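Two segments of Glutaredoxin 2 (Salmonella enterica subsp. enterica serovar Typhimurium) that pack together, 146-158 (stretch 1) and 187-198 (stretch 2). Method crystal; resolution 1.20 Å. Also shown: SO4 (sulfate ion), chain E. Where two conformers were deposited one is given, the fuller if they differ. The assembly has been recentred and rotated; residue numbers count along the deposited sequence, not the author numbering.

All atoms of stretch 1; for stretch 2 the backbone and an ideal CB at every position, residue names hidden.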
ATOM      1  N   LEU A 146      18.559   9.186  -2.058  1.00  6.02           N
ATOM      2  CA  LEU A 146      17.351   8.638  -1.456  1.00  5.87           C
ATOM      3  C   LEU A 146      17.397   7.108  -1.467  1.00  5.44           C
ATOM      4  O   LEU A 146      16.983   6.471  -0.505  1.00  6.42           O
ATOM      5  CB  LEU A 146      16.105   9.145  -2.175  1.00  5.64           C
ATOM      6  CG  LEU A 146      15.777  10.615  -1.945  1.00  6.49           C
ATOM      7  CD1 LEU A 146      14.804  11.120  -3.005  1.00  7.23           C
ATOM      8  CD2 LEU A 146      15.177  10.811  -0.564  1.00  9.47           C
ATOM      9  N   ILE A 147      17.874   6.541  -2.569  1.00  5.84           N
ATOM     10  CA  ILE A 147      18.018   5.086  -2.697  1.00  6.23           C
ATOM     11  C   ILE A 147      19.006   4.551  -1.672  1.00  5.80           C
ATOM     12  O   ILE A 147      18.790   3.484  -1.039  1.00  6.55           O
ATOM     13  CB  ILE A 147      18.416   4.693  -4.152  1.00  6.88           C
ATOM     14  CG1 ILE A 147      17.214   4.915  -5.093  1.00  7.60           C
ATOM     15  CG2 ILE A 147      18.959   3.251  -4.219  1.00  7.82           C
ATOM     16  CD1 ILE A 147      17.536   4.930  -6.582  1.00  9.96           C
ATOM     17  N   LYS A 148      20.102   5.263  -1.465  1.00  6.45           N
ATOM     18  CA  LYS A 148      21.056   4.838  -0.446  1.00  7.71           C
ATOM     19  C   LYS A 148      20.436   4.907   0.954  1.00  7.49           C
ATOM     20  O   LYS A 148      20.679   4.044   1.798  1.00  8.36           O
ATOM     21  CB  LYS A 148      22.311   5.724  -0.538  1.00  9.56           C
ATOM     22  CG  LYS A 148      23.424   5.371   0.455  1.00 13.84           C
ATOM     23  CD  LYS A 148      24.645   6.272   0.309  1.00 19.05           C
ATOM     24  CE  LYS A 148      25.766   5.857   1.242  1.00 22.17           C
ATOM     25  NZ  LYS A 148      26.372   4.572   0.814  1.00 27.77           N
ATOM     26  N   LYS A 149      19.632   5.950   1.199  0.50  7.44           N
ATOM     27  CA  LYS A 149      18.923   6.095   2.482  0.50  7.17           C
ATOM     28  C   LYS A 149      17.985   4.932   2.742  0.50  6.16           C
ATOM     29  O   LYS A 149      18.024   4.327   3.811  0.50  6.11           O
ATOM     30  CB  LYS A 149      18.109   7.405   2.571  0.50  8.75           C
ATOM     31  CG  LYS A 149      18.877   8.681   2.980  0.50 10.88           C
ATOM     32  CD  LYS A 149      17.985   9.934   2.911  0.50 12.55           C
ATOM     33  CE  LYS A 149      16.753   9.812   3.782  0.50 12.31           C
ATOM     34  NZ  LYS A 149      17.143   9.654   5.205  0.50 17.64           N
ATOM     35  N   ILE A 150      17.142   4.597   1.775  0.60  5.72           N
ATOM     36  CA  ILE A 150      16.236   3.487   2.016  0.60  5.80           C
ATOM     37  C   ILE A 150      17.034   2.175   2.162  0.60  5.64           C
ATOM     38  O   ILE A 150      16.682   1.318   2.964  0.60  5.91           O
ATOM     39  CB  ILE A 150      15.077   3.476   1.006  0.60  6.37           C
ATOM     40  CG1 ILE A 150      14.029   2.440   1.415  0.60  7.11           C
ATOM     41  CG2 ILE A 150      15.589   3.212  -0.390  0.60  6.56           C
ATOM     42  CD1 ILE A 150      13.446   2.604   2.837  0.60  8.35           C
ATOM     43  N   GLY A 151      18.140   2.046   1.442  1.00  6.14           N
ATOM     44  CA  GLY A 151      18.978   0.852   1.587  1.00  6.60           C
ATOM     45  C   GLY A 151      19.473   0.720   3.026  1.00  6.04           C
ATOM     46  O   GLY A 151      19.429  -0.350   3.640  1.00  6.65           O
ATOM     47  N   ASP A 152      19.950   1.824   3.578  1.00  6.97           N
ATOM     48  CA  ASP A 152      20.412   1.829   4.965  1.00  7.35           C
ATOM     49  C   ASP A 152      19.303   1.469   5.935  1.00  6.44           C
ATOM     50  O   ASP A 152      19.509   0.653   6.829  1.00  8.00           O
ATOM     51  CB  ASP A 152      20.994   3.196   5.337  1.00  8.69           C
ATOM     52  CG  ASP A 152      22.316   3.514   4.640  1.00 11.95           C
ATOM     53  OD1 ASP A 152      22.940   2.605   4.069  1.00 16.73           O
ATOM     54  OD2 ASP A 152      22.725   4.695   4.692  1.00 17.30           O
ATOM     55  N   ASP A 153      18.142   2.080   5.761  1.00  6.44           N
ATOM     56  CA  ASP A 153      17.014   1.782   6.629  1.00  5.87           C
ATOM     57  C   ASP A 153      16.565   0.324   6.512  1.00  6.24           C
ATOM     58  O   ASP A 153      16.211  -0.305   7.525  1.00  6.62           O
ATOM     59  CB  ASP A 153      15.890   2.786   6.405  1.00  7.18           C
ATOM     60  CG  ASP A 153      16.200   4.147   7.020  1.00  8.30           C
ATOM     61  OD1 ASP A 153      16.983   4.203   7.992  1.00 12.09           O
ATOM     62  OD2 ASP A 153      15.653   5.156   6.535  1.00  8.71           O
ATOM     63  N   LEU A 154      16.582  -0.227   5.300  1.00  5.83           N
ATOM     64  CA  LEU A 154      16.205  -1.612   5.095  1.00  5.79           C
ATOM     65  C   LEU A 154      17.158  -2.566   5.814  1.00  5.92           C
ATOM     66  O   LEU A 154      16.731  -3.643   6.223  1.00  6.41           O
ATOM     67  CB  LEU A 154      16.094  -1.974   3.613  1.00  5.64           C
ATOM     68  CG  LEU A 154      14.938  -1.353   2.842  1.00  6.30           C
ATOM     69  CD1 LEU A 154      15.006  -1.807   1.399  1.00  7.83           C
ATOM     70  CD2 LEU A 154      13.567  -1.716   3.419  1.00  6.85           C
ATOM     71  N   ARG A 155      18.432  -2.203   5.970  0.70  6.50           N
ATOM     72  CA  ARG A 155      19.354  -3.097   6.667  0.70  7.57           C
ATOM     73  C   ARG A 155      18.947  -3.282   8.148  0.70  7.40           C
ATOM     74  O   ARG A 155      19.128  -4.358   8.698  0.70  8.98           O
ATOM     75  CB  ARG A 155      20.811  -2.657   6.524  0.70  9.84           C
ATOM     76  CG  ARG A 155      21.365  -2.819   5.110  0.70 12.79           C
ATOM     77  CD  ARG A 155      22.869  -2.748   5.041  0.70 14.97           C
ATOM     78  NE  ARG A 155      23.400  -1.578   5.741  0.70 18.49           N
ATOM     79  CZ  ARG A 155      23.557  -0.372   5.200  0.70 21.11           C
ATOM     80  NH1 ARG A 155      24.051   0.620   5.935  0.70 21.33           N
ATOM     81  NH2 ARG A 155      23.228  -0.146   3.933  0.70 23.08           N
ATOM     82  N   LEU A 156      18.418  -2.245   8.788  1.00  7.59           N
ATOM     83  CA  LEU A 156      17.933  -2.393  10.169  1.00  7.35           C
ATOM     84  C   LEU A 156      16.656  -3.234  10.146  1.00  7.17           C
ATOM     85  O   LEU A 156      16.491  -4.140  10.939  1.00  7.76           O
ATOM     86  CB  LEU A 156      17.718  -1.046  10.851  1.00  8.06           C
ATOM     87  CG  LEU A 156      17.105  -1.124  12.265  1.00  9.61           C
ATOM     88  CD1 LEU A 156      17.940  -1.949  13.247  1.00 12.73           C
ATOM     89  CD2 LEU A 156      16.883   0.281  12.821  1.00 12.21           C
ATOM     90  N   LEU A 157      15.728  -2.904   9.248  1.00  6.78           N
ATOM     91  CA  LEU A 157      14.488  -3.656   9.153  1.00  5.43           C
ATOM     92  C   LEU A 157      14.744  -5.156   9.015  1.00  6.00           C
ATOM     93  O   LEU A 157      14.076  -5.989   9.624  1.00  6.67           O
ATOM     94  CB  LEU A 157      13.621  -3.191   7.975  1.00  5.71           C
ATOM     95  CG  LEU A 157      12.286  -3.925   7.808  1.00  6.27           C
ATOM     96  CD1 LEU A 157      11.333  -3.649   8.946  1.00  8.22           C
ATOM     97  CD2 LEU A 157      11.646  -3.549   6.460  1.00  6.11           C
ATOM     98  N   ASP A 158      15.747  -5.495   8.238  1.00  5.87           N
ATOM     99  CA  ASP A 158      16.124  -6.879   8.028  1.00  6.42           C
ATOM    100  C   ASP A 158      16.315  -7.649   9.334  1.00  6.29           C
ATOM    101  O   ASP A 158      15.996  -8.823   9.425  1.00  8.60           O
ATOM    102  CB  ASP A 158      17.422  -6.907   7.212  1.00  6.27           C
ATOM    103  CG  ASP A 158      17.785  -8.291   6.732  1.00  8.06           C
ATOM    104  OD1 ASP A 158      17.058  -8.804   5.860  1.00  8.75           O
ATOM    105  OD2 ASP A 158      18.837  -8.827   7.184  1.00 10.79           O
ATOM    106  N   UNK A 187       8.646  -0.354  -6.969  1.00  3.74           N
ATOM    107  CA  UNK A 187       8.606   0.502  -8.153  1.00  4.10           C
ATOM    108  C   UNK A 187       9.933   1.263  -8.332  1.00  4.41           C
ATOM    109  O   UNK A 187      10.169   1.852  -9.388  1.00  4.66           O
ATOM    110  CB  UNK A 187       7.440   1.488  -8.050  1.00  4.10           C
ATOM    111  N   UNK A 188      10.755   1.304  -7.296  1.00  4.27           N
ATOM    112  CA  UNK A 188      11.991   2.071  -7.316  1.00  4.02           C
ATOM    113  C   UNK A 188      13.170   1.202  -7.752  1.00  4.57           C
ATOM    114  O   UNK A 188      13.725   0.440  -6.960  1.00  5.23           O
ATOM    115  CB  UNK A 188      12.261   2.677  -5.937  1.00  4.02           C
ATOM    116  N   UNK A 189      13.564   1.335  -9.021  1.00  4.82           N
ATOM    117  CA  UNK A 189      14.755   0.659  -9.518  1.00  5.73           C
ATOM    118  C   UNK A 189      15.972   1.176  -8.751  1.00  5.06           C
ATOM    119  O   UNK A 189      16.104   2.372  -8.533  1.00  7.27           O
ATOM    120  CB  UNK A 189      14.923   0.876 -11.023  1.00  5.73           C
ATOM    121  N   UNK A 190      16.835   0.274  -8.320  1.00  4.66           N
ATOM    122  CA  UNK A 190      18.115   0.595  -7.731  1.00  5.47           C
ATOM    123  C   UNK A 190      18.308   0.214  -6.280  1.00  4.89           C
ATOM    124  O   UNK A 190      19.424   0.229  -5.773  1.00  5.53           O
ATOM    125  CB  UNK A 190      18.351   2.100  -7.870  1.00  5.47           C
ATOM    126  N   UNK A 191      17.224  -0.098  -5.588  1.00  5.25           N
ATOM    127  CA  UNK A 191      17.281  -0.406  -4.164  1.00  4.68           C
ATOM    128  C   UNK A 191      17.996  -1.736  -3.902  1.00  4.48           C
ATOM    129  O   UNK A 191      17.799  -2.726  -4.620  1.00  5.34           O
ATOM    130  CB  UNK A 191      15.867  -0.447  -3.580  1.00  4.68           C
ATOM    131  N   UNK A 192      18.830  -1.743  -2.871  1.00  4.48           N
ATOM    132  CA  UNK A 192      19.478  -2.934  -2.342  1.00  5.36           C
ATOM    133  C   UNK A 192      18.569  -3.542  -1.248  1.00  4.73           C
ATOM    134  O   UNK A 192      18.366  -2.929  -0.209  1.00  6.22           O
ATOM    135  CB  UNK A 192      20.865  -2.599  -1.790  1.00  5.36           C
ATOM    136  N   UNK A 193      18.032  -4.710  -1.538  1.00  4.40           N
ATOM    137  CA  UNK A 193      17.101  -5.403  -0.660  1.00  4.70           C
ATOM    138  C   UNK A 193      17.788  -6.473   0.157  1.00  5.12           C
ATOM    139  O   UNK A 193      18.246  -7.464  -0.402  1.00  5.86           O
ATOM    140  CB  UNK A 193      15.964  -6.023  -1.475  1.00  4.70           C
ATOM    141  N   UNK A 194      17.810  -6.323   1.484  1.00  5.23           N
ATOM    142  CA  UNK A 194      18.383  -7.381   2.305  1.00  5.66           C
ATOM    143  C   UNK A 194      17.547  -8.653   2.208  1.00  5.44           C
ATOM    144  O   UNK A 194      16.369  -8.592   1.896  1.00  7.14           O
ATOM    145  CB  UNK A 194      18.492  -6.927   3.762  1.00  5.66           C
ATOM    146  N   UNK A 195      18.169  -9.783   2.504  1.00  5.84           N
ATOM    147  CA  UNK A 195      17.557 -11.127   2.340  1.00  6.85           C
ATOM    148  C   UNK A 195      16.214 -11.278   3.041  1.00  5.87           C
ATOM    149  O   UNK A 195      15.255 -11.719   2.417  1.00  6.13           O
ATOM    150  CB  UNK A 195      18.510 -12.199   2.872  1.00  6.85           C
ATOM    151  N   UNK A 196      16.156 -10.958   4.333  1.00  5.13           N
ATOM    152  CA  UNK A 196      14.917 -11.193   5.074  1.00  6.10           C
ATOM    153  C   UNK A 196      13.819 -10.246   4.584  1.00  5.30           C
ATOM    154  O   UNK A 196      12.638 -10.615   4.559  1.00  4.84           O
ATOM    155  CB  UNK A 196      15.146 -11.013   6.576  1.00  6.10           C
ATOM    156  N   UNK A 197      14.181  -9.011   4.219  1.00  4.35           N
ATOM    157  CA  UNK A 197      13.217  -8.067   3.713  1.00  4.63           C
ATOM    158  C   UNK A 197      12.652  -8.576   2.398  1.00  4.14           C
ATOM    159  O   UNK A 197      11.447  -8.569   2.190  1.00  4.43           O
ATOM    160  CB  UNK A 197      13.848  -6.684   3.540  1.00  4.63           C
ATOM    161  N   UNK A 198      13.540  -9.011   1.506  1.00  4.63           N
ATOM    162  CA  UNK A 198      13.114  -9.548   0.206  1.00  4.80           C
ATOM    163  C   UNK A 198      12.230 -10.770   0.356  1.00  4.43           C
ATOM    164  O   UNK A 198      11.220 -10.921  -0.340  1.00  4.68           O
ATOM    165  CB  UNK A 198      14.333  -9.902  -0.648  1.00  4.80           C
TER
HETATM  166  S   SO4 E 219      25.140  -3.699   0.382  0.80 11.04           S
HETATM  167  O1  SO4 E 219      25.373  -4.527  -0.814  0.80 10.86           O
HETATM  168  O2  SO4 E 219      26.433  -3.166   0.845  0.80 12.88           O
HETATM  169  O3  SO4 E 219      24.506  -4.526   1.426  0.80 12.80           O
HETATM  170  O4  SO4 E 219      24.265  -2.584  -0.033  0.80 12.74           O

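Position 187 lies beyond the reach of the helix 146-158, which places no constraint on it; it is Leu-187. At position 188 the CA-to-CB bond points toward the helix, yet no atom of stretch 1 lies within 5.5 Å of the ideal CB. An apolar side chain that extends past CB, such as Val, Ile or Leu, could bridge the gap to Ile-147. The residue is Val-188, whose CG1 comes 4.0 Å from CG1 of Ile-147. Position 189 points away, so many residues would do; it is Ala-189, and its carbonyl O rests 3.5 Å from CD1 of Ile-147.

Position 190 is the most restrictive. Its phi of 115° and psi of -15°, in the type II turn running from 188 to 191, would jam a CB against the carbonyl O of the residue before, and the ideal CB would also sit only 3.2 Å from CD1 of Ile-147. Both point to glycine, and Gly-190 is found; its O packs 3.4 Å from CG2 of Ile-147.

At position 191 the ideal CB is sideways to the helix, 4.9 Å from both CG2 of Ile-147 and CG2 of Ile-150 and 5.2 Å from CD1 of Leu-154. Such an aliphatic surrounding suits Leu, Ile, Val or Met. Ile-191 fills it with chi1 m and chi2 t: its CD1 meets CG2 of Ile-150 at 3.8 Å, and its CG2 meets CD1 of Leu-154 at 3.7 Å.

Position 192 runs beside Gly-151, with 5.5 Å between the two CA atoms. Sideways, with open space and a sulfate ahead, it favours a polar or basic donor. His-192 donates from ND1 to sulfate O4 at 2.7 Å. Its backbone is tied to the helix through water: one water accepts from His-192 N and donates to Ile-147 O, while another donates to both His-192 O and Gly-151 O.

Position 193 points away, but a long side chain could curl back to Leu-154. Trp-193 does so, setting one ring face against CD1 of Leu-154, which lies 4.1 Å from CE3.

Position 194 faces the helix immediately before another helix begins. Its phi of -66° permits proline, and a compact residue would fit against the Leu-154 turn, although the ideal CB is a tight 3.2 Å from OD1 of Asp-158. In Pro-194, at the N-cap, CD lies 3.7 Å from CB of Leu-154.

Position 195 is sideways and little constrained; it is Thr-195. Position 196 points toward Asp-158, so a basic side chain suits the charge. In Lys-196, NZ donates to a water that donates to OD2 of Asp-158. The backbone also serves OD1 of Asp-158, with weak hydrogen bonds from Lys-196 N at 2.8 Å and from N of residue 197 at 3.3 Å.

Position 197 points toward Leu-154 and Leu-157, calling for an aliphatic residue. Val-197 places CG1 4.1 Å from CD2 of Leu-154 and CG2 4.2 Å from CD2 of Leu-157. Position 198, sideways and without contact, is Ala-198.

Stretch 2 (187-198) LVAGIHWPTKVA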
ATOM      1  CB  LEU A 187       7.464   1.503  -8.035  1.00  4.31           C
ATOM      2  CG  LEU A 187       7.086   2.310  -9.288  1.00  4.85           C
ATOM      3  CD1 LEU A 187       6.605   1.388 -10.364  1.00  7.10           C
ATOM      4  CD2 LEU A 187       6.017   3.326  -8.911  1.00  5.88           C
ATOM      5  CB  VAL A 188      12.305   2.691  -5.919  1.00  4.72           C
ATOM      6  CG1 VAL A 188      13.518   3.587  -6.003  1.00  5.90           C
ATOM      7  CG2 VAL A 188      11.089   3.458  -5.393  1.00  5.36           C
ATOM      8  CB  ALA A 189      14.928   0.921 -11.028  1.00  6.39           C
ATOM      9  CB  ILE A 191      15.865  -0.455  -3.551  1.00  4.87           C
ATOM     10  CG1 ILE A 191      15.268   0.956  -3.521  1.00  5.90           C
ATOM     11  CG2 ILE A 191      15.914  -1.013  -2.127  1.00  6.24           C
ATOM     12  CD1 ILE A 191      13.839   1.031  -3.020  1.00  7.04           C
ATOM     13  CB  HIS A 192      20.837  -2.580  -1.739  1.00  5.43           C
ATOM     14  CG  HIS A 192      21.827  -2.032  -2.722  1.00  5.33           C
ATOM     15  ND1 HIS A 192      23.176  -2.023  -2.476  1.00  7.49           N
ATOM     16  CD2 HIS A 192      21.672  -1.479  -3.948  1.00  8.32           C
ATOM     17  CE1 HIS A 192      23.811  -1.475  -3.497  1.00  7.38           C
ATOM     18  NE2 HIS A 192      22.920  -1.144  -4.409  1.00  7.50           N
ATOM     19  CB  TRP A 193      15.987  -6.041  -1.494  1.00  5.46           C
ATOM     20  CG  TRP A 193      15.054  -5.076  -2.137  1.00  5.54           C
ATOM     21  CD1 TRP A 193      15.199  -4.479  -3.355  1.00  5.23           C
ATOM     22  CD2 TRP A 193      13.813  -4.604  -1.603  1.00  4.99           C
ATOM     23  NE1 TRP A 193      14.123  -3.706  -3.614  1.00  5.80           N
ATOM     24  CE2 TRP A 193      13.266  -3.732  -2.550  1.00  5.48           C
ATOM     25  CE3 TRP A 193      13.092  -4.877  -0.441  1.00  6.47           C
ATOM     26  CZ2 TRP A 193      12.027  -3.139  -2.384  1.00  6.36           C
ATOM     27  CZ3 TRP A 193      11.901  -4.274  -0.258  1.00  7.26           C
ATOM     28  CH2 TRP A 193      11.365  -3.413  -1.215  1.00  7.25           C
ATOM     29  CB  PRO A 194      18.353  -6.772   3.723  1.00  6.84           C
ATOM     30  CG  PRO A 194      18.354  -5.321   3.503  1.00  7.26           C
ATOM     31  CD  PRO A 194      17.464  -5.152   2.300  1.00  5.38           C
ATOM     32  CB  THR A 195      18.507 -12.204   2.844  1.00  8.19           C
ATOM     33  OG1 THR A 195      19.693 -12.123   2.077  1.00 12.66           O
ATOM     34  CG2 THR A 195      17.872 -13.617   2.747  1.00 11.22           C
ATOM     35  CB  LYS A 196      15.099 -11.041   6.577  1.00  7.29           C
ATOM     36  CG  LYS A 196      16.026 -12.098   7.143  1.00 12.56           C
ATOM     37  CD  LYS A 196      16.386 -11.930   8.578  1.00 17.78           C
ATOM     38  CE  LYS A 196      17.526 -12.875   8.966  1.00 21.09           C
ATOM     39  NZ  LYS A 196      17.778 -12.723  10.390  1.00 24.04           N
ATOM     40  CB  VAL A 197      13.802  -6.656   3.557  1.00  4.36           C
ATOM     41  CG1 VAL A 197      12.700  -5.708   3.072  1.00  5.61           C
ATOM     42  CG2 VAL A 197      14.450  -6.158   4.857  1.00  5.86           C
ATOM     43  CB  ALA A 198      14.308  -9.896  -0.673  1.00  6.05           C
TER
HETATM   44  O   HOH W   1      19.507   0.766  -1.645  1.00  6.81           O
HETATM   45  O   HOH W   2      19.993  -2.550   1.974  1.00  9.45           O
HETATM   46  O   HOH W   3      19.223 -10.175   9.721  1.00 17.68           O
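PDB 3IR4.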